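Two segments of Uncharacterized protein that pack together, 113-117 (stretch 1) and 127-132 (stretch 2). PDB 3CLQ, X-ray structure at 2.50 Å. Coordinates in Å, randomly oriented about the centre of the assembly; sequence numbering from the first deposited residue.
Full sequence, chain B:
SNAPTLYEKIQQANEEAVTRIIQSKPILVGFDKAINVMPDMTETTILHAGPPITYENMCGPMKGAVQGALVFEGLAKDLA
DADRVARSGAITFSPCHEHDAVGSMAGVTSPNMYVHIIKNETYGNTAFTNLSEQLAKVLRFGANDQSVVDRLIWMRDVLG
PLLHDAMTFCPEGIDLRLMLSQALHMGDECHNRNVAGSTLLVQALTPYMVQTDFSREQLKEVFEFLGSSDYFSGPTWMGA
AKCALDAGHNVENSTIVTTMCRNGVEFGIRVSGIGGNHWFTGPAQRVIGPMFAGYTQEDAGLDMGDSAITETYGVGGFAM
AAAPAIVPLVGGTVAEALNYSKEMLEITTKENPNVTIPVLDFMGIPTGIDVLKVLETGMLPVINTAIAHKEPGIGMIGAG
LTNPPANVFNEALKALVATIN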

# COMPACT_ATOMS: atom_id res chain seq x y z
N MSE B 113 -0.68 27.20 -12.99
CA MSE B 113 -0.44 25.88 -12.46
C MSE B 113 -1.74 25.11 -12.46
O MSE B 113 -2.81 25.70 -12.32
N TYR B 114 -1.65 23.79 -12.64
CA TYR B 114 -2.83 22.95 -12.55
C TYR B 114 -3.09 22.60 -11.10
O TYR B 114 -2.14 22.43 -10.34
N VAL B 115 -4.36 22.54 -10.73
CA VAL B 115 -4.77 22.13 -9.37
C VAL B 115 -5.77 20.97 -9.40
O VAL B 115 -6.49 20.82 -10.38
N HIS B 116 -5.77 20.13 -8.35
CA HIS B 116 -6.84 19.13 -8.11
C HIS B 116 -8.14 19.87 -7.85
O HIS B 116 -8.16 20.84 -7.11
N ILE B 117 -9.25 19.42 -8.42
CA ILE B 117 -10.51 19.98 -8.01
C ILE B 117 -11.25 18.92 -7.22
O ILE B 117 -11.62 17.88 -7.77
N ALA B 127 -12.46 22.24 -2.55
CA ALA B 127 -11.12 22.70 -2.21
C ALA B 127 -10.21 22.48 -3.40
O ALA B 127 -10.58 21.79 -4.35
N PHE B 128 -9.01 23.06 -3.34
CA PHE B 128 -8.04 22.95 -4.42
C PHE B 128 -6.62 22.82 -3.86
O PHE B 128 -6.31 23.39 -2.80
N THR B 129 -5.75 22.09 -4.57
CA THR B 129 -4.29 22.14 -4.34
C THR B 129 -3.58 21.89 -5.62
O THR B 129 -4.12 21.24 -6.50
N ASN B 130 -2.35 22.37 -5.71
CA ASN B 130 -1.53 22.13 -6.89
C ASN B 130 -1.01 20.71 -6.84
O ASN B 130 -1.30 19.96 -5.90
N LEU B 131 -0.25 20.37 -7.87
CA LEU B 131 0.32 19.05 -8.03
C LEU B 131 1.74 18.99 -7.51
O LEU B 131 2.44 19.99 -7.45
N SER B 132 2.16 17.79 -7.14
CA SER B 132 3.55 17.53 -6.88
C SER B 132 4.34 17.64 -8.18
O SER B 132 4.09 16.92 -9.15

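The polar logic of this contact converges on one acceptor, the carbonyl oxygen of Thr129. Two strands run roughly antiparallel, their N-to-C directions 145° apart, and His116 serves that oxygen twice: its backbone N donates to Thr129 O at 2.7 Å, and its ring atom ND1 donates to the same Thr129 O at 3.0 Å with a nearly straight N-H...O angle of 162°. In the m rotamer (chi1 -57°, chi2 63°) the end of the imidazole comes nearer the partner strand than its CA-to-CB bond would suggest, and ND1 reaches the same oxygen as the backbone N. Thr129 O lies at the ring edge, near the ring plane, where an in-plane N-H can reach it. Asn130 O also lies at that edge, 3.3 Å from His116 CE1. The other ring nitrogen, NE2, is hydrogen-bonded elsewhere in the structure, so both nitrogens of this buried imidazole have partners.

Thr129 and His116 put their side chains on the same face of the sheet, yet the hydroxyl is not the histidine's partner: Thr129 OG1 stands 4.0 Å from His116 ND1 and is satisfied elsewhere in the structure. Its chi1, 23°, falls between wells. Two main-chain oxygens of stretch 1 meet CA-H groups across the gap. His116 O lies 3.4 Å from Phe128 CA, and Tyr114 O lies 3.5 Å from Asn130 CA, each in CA-H...O geometry.

The face carrying Ile117 and Phe128 is apolar. Phe128, in the m rotamer with chi2 -85°, brings its ring alongside two aliphatic side chains: Ile117 CG2 is 3.8 Å from Phe128 CE1, and Val115 CG2 is 4.2 Å from Phe128 CD1. Val115 and Ile117 both have chi1 in the m well, although chi2 of Ile117 is off-well at 148°. Val115 points sideways, and its CG1 packs 3.7 Å from Asn130 N.

Leu131 adds one more apolar contact, CD1 to Tyr114 CB at 4.2 Å; the same CD1 also lies a tight 3.1 Å from Tyr114 O and 4.0 Å from His116 ND1, both polar atoms. Its CA-to-CB bond points sideways, but with chi1 m and chi2 p the end of the side chain comes nearer stretch 1. Tyr114 itself sends its ring end away, and the selenomethionine Met113 starts toward the partner before its end leads away. The rule to read here is economical: one carbonyl takes two donors from a single histidine, while aliphatic and aromatic groups pack around the pairing.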

# COMPACT_ATOMS: atom_id res chain seq x y z
CB MSE B 113 0.14 25.95 -11.06
CG MSE B 113 1.54 26.45 -11.07
SE MSE B 113 2.19 26.88 -9.29
CE MSE B 113 3.14 28.51 -9.78
CB TYR B 114 -2.65 21.70 -13.40
CG TYR B 114 -3.16 21.91 -14.78
CD1 TYR B 114 -2.41 22.61 -15.72
CD2 TYR B 114 -4.42 21.46 -15.14
CE1 TYR B 114 -2.90 22.85 -17.01
CE2 TYR B 114 -4.92 21.67 -16.43
CZ TYR B 114 -4.15 22.38 -17.35
OH TYR B 114 -4.64 22.61 -18.60
CB VAL B 115 -5.39 23.32 -8.57
CG1 VAL B 115 -4.32 24.32 -8.18
CG2 VAL B 115 -6.51 24.02 -9.37
CB HIS B 116 -6.62 18.32 -6.83
CG HIS B 116 -5.32 17.59 -6.77
ND1 HIS B 116 -4.10 18.22 -6.78
CD2 HIS B 116 -5.05 16.27 -6.62
CE1 HIS B 116 -3.14 17.32 -6.69
NE2 HIS B 116 -3.69 16.13 -6.59
CB ILE B 117 -11.37 20.34 -9.20
CG1 ILE B 117 -10.54 21.08 -10.24
CG2 ILE B 117 -12.51 21.19 -8.74
CD1 ILE B 117 -11.00 20.82 -11.65
CB ALA B 127 -10.60 21.98 -1.02
CB PHE B 128 -8.07 24.24 -5.24
CG PHE B 128 -9.44 24.64 -5.74
CD1 PHE B 128 -9.95 24.10 -6.93
CD2 PHE B 128 -10.20 25.57 -5.05
CE1 PHE B 128 -11.20 24.49 -7.40
CE2 PHE B 128 -11.47 25.94 -5.51
CZ PHE B 128 -11.97 25.39 -6.69
CB THR B 129 -3.71 21.08 -3.35
OG1 THR B 129 -4.57 19.92 -3.24
CG2 THR B 129 -3.49 21.67 -2.01
CB ASN B 130 -0.34 23.07 -6.93
CG ASN B 130 0.67 22.73 -5.88
OD1 ASN B 130 0.61 21.65 -5.30
ND2 ASN B 130 1.58 23.65 -5.59
CB LEU B 131 0.31 18.66 -9.51
CG LEU B 131 -1.03 18.27 -10.11
CD1 LEU B 131 -2.04 19.40 -9.95
CD2 LEU B 131 -0.84 17.92 -11.57
CB SER B 132 3.71 16.13 -6.29
OG SER B 132 5.03 15.64 -6.45